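Local coordinates for protein phosphoserine aminotransferase (Bacillus circulans, PDB 2C0R) that catalyses the reversible, pyridoxal-phosphate-dependent conversion of 3-phosphohydroxypyruvate to phosphoserine in serine biosynthesis, and a parallel reaction in pyridoxine biosynthesis, at residues 193-196 with 197-201; 13-16 with 17-21; 250-253 with 254-257. The protein carries 1 engineered substitution. All coordinates share one frame; numbering follows the deposited sequence.

In the fold
All three interactions are local, and they meet in one cluster. Interaction 1 carries the cofactor: Q196 and K197 both reach the pyridoxal phosphate. Interactions 2 and 3 pack against the loop that follows K197, their centres about 12 Å and 13 Å from that of interaction 1. L15 CD1 lies 3.7 Å from G200 O, and V251 CG2 lies 3.4 Å from L199 O. The centres of interactions 2 and 3 are about 11 Å apart. There the P16 ring packs on the W254 indole, with P16 CG 3.4 Å from W254 CD2. The L15 side chain is still about 14 Å from the cofactor. Interactions 1 and 2 also touch the second subunit.

Interaction 1. Residues 193-196 with 197-201; sequences AGAQ and KNLGP. With PLP (pyridoxal-5'-phosphate), chain C.
The CG of Q196 sits between its own backbone N and carbonyl carbon (chi1 68°), and the chain bends again at chi2. This carries the amide to the phosphate of pyridoxal phosphate. Q196 NE2 donates a nearly straight hydrogen bond of 2.8 Å to PLP O1P. K197 bends at chi2 and at its last torsion (chi4 -90°), which turns NZ onto the ring substituent. K197 NZ is bonded covalently to PLP C4A at 1.4 Å. It also makes a very short 2.5 Å hydrogen bond to PLP O3. The two side chains lie side by side and point the same way. Midway along them, Q196 CG is 4.0 Å from K197 CD.

The backbone around them folds tightly. A type I turn runs from G194 to K197. A195 O then accepts G200 N at 2.6 Å and, weakly, L199 N. A water takes the N-H of N198 and donates to G194 O. G200 takes a positive phi, a backbone shape that suits glycine. A195 CB packs against the P201 ring and lies 3.2 Å from P201 O. T153, S78 and A77 add hydrogen bonds to the cofactor, as do N238 and T239 of the second subunit.

The covalent link is consistent with the internal aldimine of this enzyme family. Its bond to O3 closes a six-membered hydrogen-bonded ring and should limit rotation of the link, which is twisted about 29° from the pyridine plane. Q196 grips the other end of the cofactor, so adjacent residues fix both the reactive carbon and the phosphate.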
# COMPACT_ATOMS: atom_id res chain seq x y z
N ALA A 193 9.24 -9.61 1.59
CA ALA A 193 9.91 -8.72 0.66
C ALA A 193 8.97 -7.58 0.29
O ALA A 193 7.86 -7.85 -0.19
CB ALA A 193 10.26 -9.41 -0.64
N GLY A 194 9.40 -6.35 0.42
CA GLY A 194 8.71 -5.28 -0.29
C GLY A 194 8.82 -5.60 -1.76
O GLY A 194 9.88 -5.98 -2.25
N ALA A 195 7.72 -5.49 -2.49
CA ALA A 195 7.77 -5.93 -3.87
C ALA A 195 8.60 -5.03 -4.79
O ALA A 195 9.01 -5.51 -5.84
CB ALA A 195 6.37 -6.00 -4.48
N GLN A 196 8.83 -3.80 -4.41
CA GLN A 196 9.37 -2.80 -5.31
C GLN A 196 10.86 -2.94 -5.61
O GLN A 196 11.35 -2.16 -6.42
CB GLN A 196 9.14 -1.42 -4.70
CG GLN A 196 9.92 -1.06 -3.45
CD GLN A 196 9.29 -1.55 -2.16
OE1 GLN A 196 8.31 -2.33 -2.13
NE2 GLN A 196 9.89 -1.05 -1.07
N LYS A 197 11.56 -3.85 -4.98
CA LYS A 197 12.98 -3.95 -5.26
C LYS A 197 13.11 -4.92 -6.43
O LYS A 197 13.43 -4.64 -7.57
CB LYS A 197 13.73 -4.46 -4.05
CG LYS A 197 14.45 -3.48 -3.17
CD LYS A 197 13.47 -2.57 -2.47
CE LYS A 197 14.24 -1.46 -1.77
NZ LYS A 197 14.62 -1.79 -0.38
N ASN A 198 12.85 -6.19 -6.12
CA ASN A 198 13.23 -7.16 -7.14
C ASN A 198 12.03 -7.59 -7.96
O ASN A 198 12.27 -8.16 -9.03
CB ASN A 198 13.91 -8.42 -6.57
CG ASN A 198 14.47 -9.22 -7.72
OD1 ASN A 198 15.00 -8.60 -8.65
ND2 ASN A 198 14.41 -10.53 -7.76
N LEU A 199 10.82 -7.29 -7.51
CA LEU A 199 9.68 -7.57 -8.39
C LEU A 199 9.31 -6.30 -9.15
O LEU A 199 9.10 -6.34 -10.37
CB LEU A 199 8.55 -8.19 -7.54
CG LEU A 199 9.15 -9.31 -6.65
CD1 LEU A 199 8.11 -9.86 -5.69
CD2 LEU A 199 9.75 -10.42 -7.51
N GLY A 200 9.27 -5.17 -8.45
CA GLY A 200 9.04 -3.88 -9.06
C GLY A 200 7.81 -3.15 -8.59
O GLY A 200 7.87 -1.96 -8.42
N PRO A 201 6.63 -3.71 -8.44
CA PRO A 201 5.50 -2.85 -8.00
C PRO A 201 5.64 -2.28 -6.59
O PRO A 201 6.08 -3.05 -5.75
CB PRO A 201 4.32 -3.83 -8.01
CG PRO A 201 4.78 -5.07 -8.68
CD PRO A 201 6.28 -5.10 -8.70
N1 PLP C . 14.67 -4.52 3.81
C2 PLP C . 15.49 -4.47 2.72
C2A PLP C . 16.54 -5.58 2.60
C3 PLP C . 15.36 -3.48 1.80
O3 PLP C . 16.14 -3.45 0.68
C4 PLP C . 14.33 -2.57 1.95
C4A PLP C . 14.17 -1.46 0.91
C5 PLP C . 13.57 -2.59 3.09
C6 PLP C . 13.67 -3.61 3.99
C5A PLP C . 12.53 -1.49 3.36
O4P PLP C . 11.40 -1.67 2.51
P PLP C . 10.15 -0.68 2.55
O1P PLP C . 9.12 -1.32 1.66
O2P PLP C . 10.68 0.63 2.01
O3P PLP C . 9.74 -0.59 3.98
O HOH W 1 11.38 -7.35 -4.03

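Interaction 2. Residues 13-16 with 17-21; sequences AALP and LEVLE
P16 and V19 form the apolar centre, side by side and pointing the same way. V19 CG2 lies 3.7 Å from P16 CB and also meets CG of the ring. With V19 CG1 anti to the backbone N (chi1 166°), CG2 falls beside that N and is turned onto the proline. The other branch, V19 CG1, approaches L15 CD2 at 4.2 Å. L15 also packs on L20: its CB is 4.0 Å from L20 CG, the branch point of that leucine. M247 of helix 242-257 covers L15 and V19. M38 of the second subunit touches L15 as well.

Further out, E18 bends at chi2 and folds back over the proline, with E18 CG 3.9 Å from P16 CB. Its carboxylate has partners outside the two segments: E18 OE2 forms a salt bridge with R258 and takes a weak hydrogen bond from W254 NE1. L15 N donates to E39 of the second subunit.

The backbone completes the polar edge. P16 O accepts L20 N at 3.1 Å and V19 N more weakly at 3.0 Å. The next bond of the helix is E21 N to L17 O.

P16 occupies the N-cap position. Its carbonyl opens the hydrogen bonding of helix 17-25, and its ring packs on the first turn. The contact is a helix N-terminus, joining an N-terminal loop to its helix at the dimer interface.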
# COMPACT_ATOMS: atom_id res chain seq x y z
N ALA A 13 12.34 0.32 -8.64
CA ALA A 13 13.39 -0.10 -9.54
C ALA A 13 12.79 -0.56 -10.85
O ALA A 13 11.58 -0.55 -11.07
CB ALA A 13 14.14 -1.26 -8.88
N ALA A 14 13.69 -1.03 -11.72
CA ALA A 14 13.26 -1.37 -13.06
C ALA A 14 12.20 -2.46 -13.05
O ALA A 14 12.21 -3.38 -12.24
CB ALA A 14 14.50 -1.84 -13.80
N LEU A 15 11.24 -2.33 -13.95
CA LEU A 15 10.34 -3.39 -14.29
C LEU A 15 10.65 -3.92 -15.68
O LEU A 15 11.22 -3.16 -16.45
CB LEU A 15 8.86 -2.92 -14.28
CG LEU A 15 8.26 -3.08 -12.87
CD1 LEU A 15 8.41 -1.79 -12.08
CD2 LEU A 15 6.80 -3.50 -12.93
N PRO A 16 10.27 -5.15 -16.01
CA PRO A 16 10.46 -5.63 -17.39
C PRO A 16 9.67 -4.75 -18.36
O PRO A 16 8.47 -4.49 -18.11
CB PRO A 16 9.86 -7.03 -17.34
CG PRO A 16 10.01 -7.45 -15.90
CD PRO A 16 9.65 -6.17 -15.16
N LEU A 17 10.31 -4.27 -19.42
CA LEU A 17 9.58 -3.43 -20.38
C LEU A 17 8.31 -4.13 -20.89
O LEU A 17 7.29 -3.48 -21.08
CB LEU A 17 10.46 -3.09 -21.57
CG LEU A 17 9.83 -2.19 -22.62
CD1 LEU A 17 9.21 -0.93 -22.01
CD2 LEU A 17 10.91 -1.82 -23.64
N GLU A 18 8.37 -5.45 -21.07
CA GLU A 18 7.22 -6.20 -21.59
C GLU A 18 6.05 -6.13 -20.61
O GLU A 18 4.86 -6.07 -20.96
CB GLU A 18 7.54 -7.68 -21.81
CG GLU A 18 8.57 -8.23 -20.85
CD GLU A 18 10.02 -8.22 -21.30
OE1 GLU A 18 10.67 -7.14 -21.31
OE2 GLU A 18 10.56 -9.31 -21.61
N VAL A 19 6.38 -6.18 -19.33
CA VAL A 19 5.32 -6.10 -18.32
C VAL A 19 4.69 -4.71 -18.34
O VAL A 19 3.47 -4.60 -18.26
CB VAL A 19 5.93 -6.39 -16.94
CG1 VAL A 19 4.95 -5.96 -15.86
CG2 VAL A 19 6.24 -7.87 -16.85
N LEU A 20 5.51 -3.66 -18.45
CA LEU A 20 4.97 -2.31 -18.53
C LEU A 20 4.11 -2.19 -19.77
O LEU A 20 3.06 -1.61 -19.73
CB LEU A 20 6.09 -1.30 -18.58
CG LEU A 20 6.96 -1.19 -17.33
CD1 LEU A 20 8.13 -0.27 -17.60
CD2 LEU A 20 6.14 -0.65 -16.17
N GLU A 21 4.55 -2.75 -20.88
CA GLU A 21 3.76 -2.65 -22.12
C GLU A 21 2.44 -3.39 -22.00
O GLU A 21 1.39 -2.94 -22.49
CB GLU A 21 4.55 -3.17 -23.30
CG GLU A 21 5.77 -2.28 -23.61
CD GLU A 21 6.57 -2.90 -24.75
OE1 GLU A 21 6.37 -4.11 -25.04
OE2 GLU A 21 7.39 -2.15 -25.32

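Interaction 3. Residues 250-253 with 254-257; sequences EVLK and WIEE
I255 leans back over V251 and L252, on the side of helix 242-257 that packs on helix 45-61. Its CG1 stands beside the backbone N (chi1 -66°), with the chain extended to CD1. This puts I255 CD1 4.2 Å from V251 CG1 and 4.3 Å from L252 CD2, so one methyl touches both residues. On the way, I255 CG1 passes V251 O at 3.4 Å. L252 reaches on to L58 and L61 of helix 45-61.

W254 turns the other way. Its CG is anti to the backbone N (chi1 172°), and the indole swings out from the helix toward P16 and V19. V251 O sits at the edge of the indole near its plane, 4.1 Å from W254 CE3.

K253 runs straight beyond CG along the surface, toward the preceding turn. K253 NZ bonds E250 OE1 at 2.9 Å in a salt bridge. It meets the carboxylate on the syn side, 26° out of its plane. K253 NZ also has a long, weak ion pair with E53. E257 is also extended past CG. E257 CG comes within 3.4 Å of K253 O, and E257 OE1 forms a salt bridge with R22. E256 bends at chi2 and stays exposed.

The backbone is regular: W254, I255, E256 and E257 each donate to the carbonyl four residues before, with I255 N 2.9 Å from V251 O. The chemistry divides by face. The buried V251, L252, W254 and I255 lie on the packed side of the last two turns, while salt bridges tie the charged side to itself and to helix 17-25.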
# COMPACT_ATOMS: atom_id res chain seq x y z
N GLU A 250 1.83 -10.12 -13.02
CA GLU A 250 2.48 -9.99 -14.34
C GLU A 250 3.97 -10.22 -14.24
O GLU A 250 4.59 -10.83 -15.14
CB GLU A 250 2.16 -8.59 -14.89
CG GLU A 250 0.70 -8.42 -15.29
CD GLU A 250 0.19 -9.50 -16.23
OE1 GLU A 250 -0.85 -10.10 -15.92
OE2 GLU A 250 0.85 -9.77 -17.26
N VAL A 251 4.61 -9.75 -13.19
CA VAL A 251 6.04 -9.98 -13.07
C VAL A 251 6.36 -11.44 -12.87
O VAL A 251 7.33 -11.98 -13.42
CB VAL A 251 6.66 -9.13 -11.94
CG1 VAL A 251 8.09 -9.57 -11.68
CG2 VAL A 251 6.63 -7.64 -12.26
N LEU A 252 5.53 -12.15 -12.12
CA LEU A 252 5.75 -13.57 -11.91
C LEU A 252 5.62 -14.34 -13.22
O LEU A 252 6.39 -15.28 -13.48
CB LEU A 252 4.79 -14.17 -10.86
CG LEU A 252 4.86 -13.50 -9.47
CD1 LEU A 252 3.77 -14.12 -8.62
CD2 LEU A 252 6.23 -13.67 -8.84
N LYS A 253 4.65 -13.96 -14.04
CA LYS A 253 4.58 -14.56 -15.38
C LYS A 253 5.87 -14.36 -16.14
O LYS A 253 6.38 -15.25 -16.78
CB LYS A 253 3.42 -13.93 -16.14
CG LYS A 253 2.02 -14.39 -15.73
CD LYS A 253 0.99 -13.46 -16.40
CE LYS A 253 -0.42 -13.80 -15.86
NZ LYS A 253 -1.42 -12.87 -16.48
N TRP A 254 6.40 -13.13 -16.08
CA TRP A 254 7.66 -12.85 -16.81
C TRP A 254 8.80 -13.69 -16.25
O TRP A 254 9.62 -14.19 -17.01
CB TRP A 254 7.89 -11.35 -16.73
CG TRP A 254 9.22 -10.87 -17.24
CD1 TRP A 254 9.50 -10.49 -18.55
CD2 TRP A 254 10.46 -10.72 -16.53
NE1 TRP A 254 10.82 -10.11 -18.66
CE2 TRP A 254 11.42 -10.25 -17.44
CE3 TRP A 254 10.84 -10.94 -15.20
CZ2 TRP A 254 12.73 -9.99 -17.05
CZ3 TRP A 254 12.14 -10.68 -14.81
CH2 TRP A 254 13.08 -10.21 -15.74
N ILE A 255 8.87 -13.87 -14.92
CA ILE A 255 9.98 -14.69 -14.39
C ILE A 255 9.88 -16.09 -14.95
O ILE A 255 10.88 -16.72 -15.33
CB ILE A 255 9.95 -14.69 -12.85
CG1 ILE A 255 10.25 -13.33 -12.25
CG2 ILE A 255 10.97 -15.71 -12.31
CD1 ILE A 255 10.09 -13.19 -10.74
N GLU A 256 8.64 -16.58 -15.01
CA GLU A 256 8.47 -17.95 -15.55
C GLU A 256 8.96 -17.96 -16.99
O GLU A 256 9.64 -18.89 -17.43
CB GLU A 256 7.01 -18.38 -15.41
CG GLU A 256 6.67 -19.69 -16.07
CD GLU A 256 7.06 -20.96 -15.35
OE1 GLU A 256 6.34 -21.97 -15.55
OE2 GLU A 256 8.08 -21.01 -14.62
N GLU A 257 8.65 -16.92 -17.75
CA GLU A 257 9.05 -16.89 -19.16
C GLU A 257 10.55 -16.80 -19.35
O GLU A 257 11.06 -17.12 -20.43
CB GLU A 257 8.51 -15.64 -19.86
CG GLU A 257 7.03 -15.59 -20.09
CD GLU A 257 6.58 -14.21 -20.58
OE1 GLU A 257 7.34 -13.22 -20.44
OE2 GLU A 257 5.46 -14.15 -21.11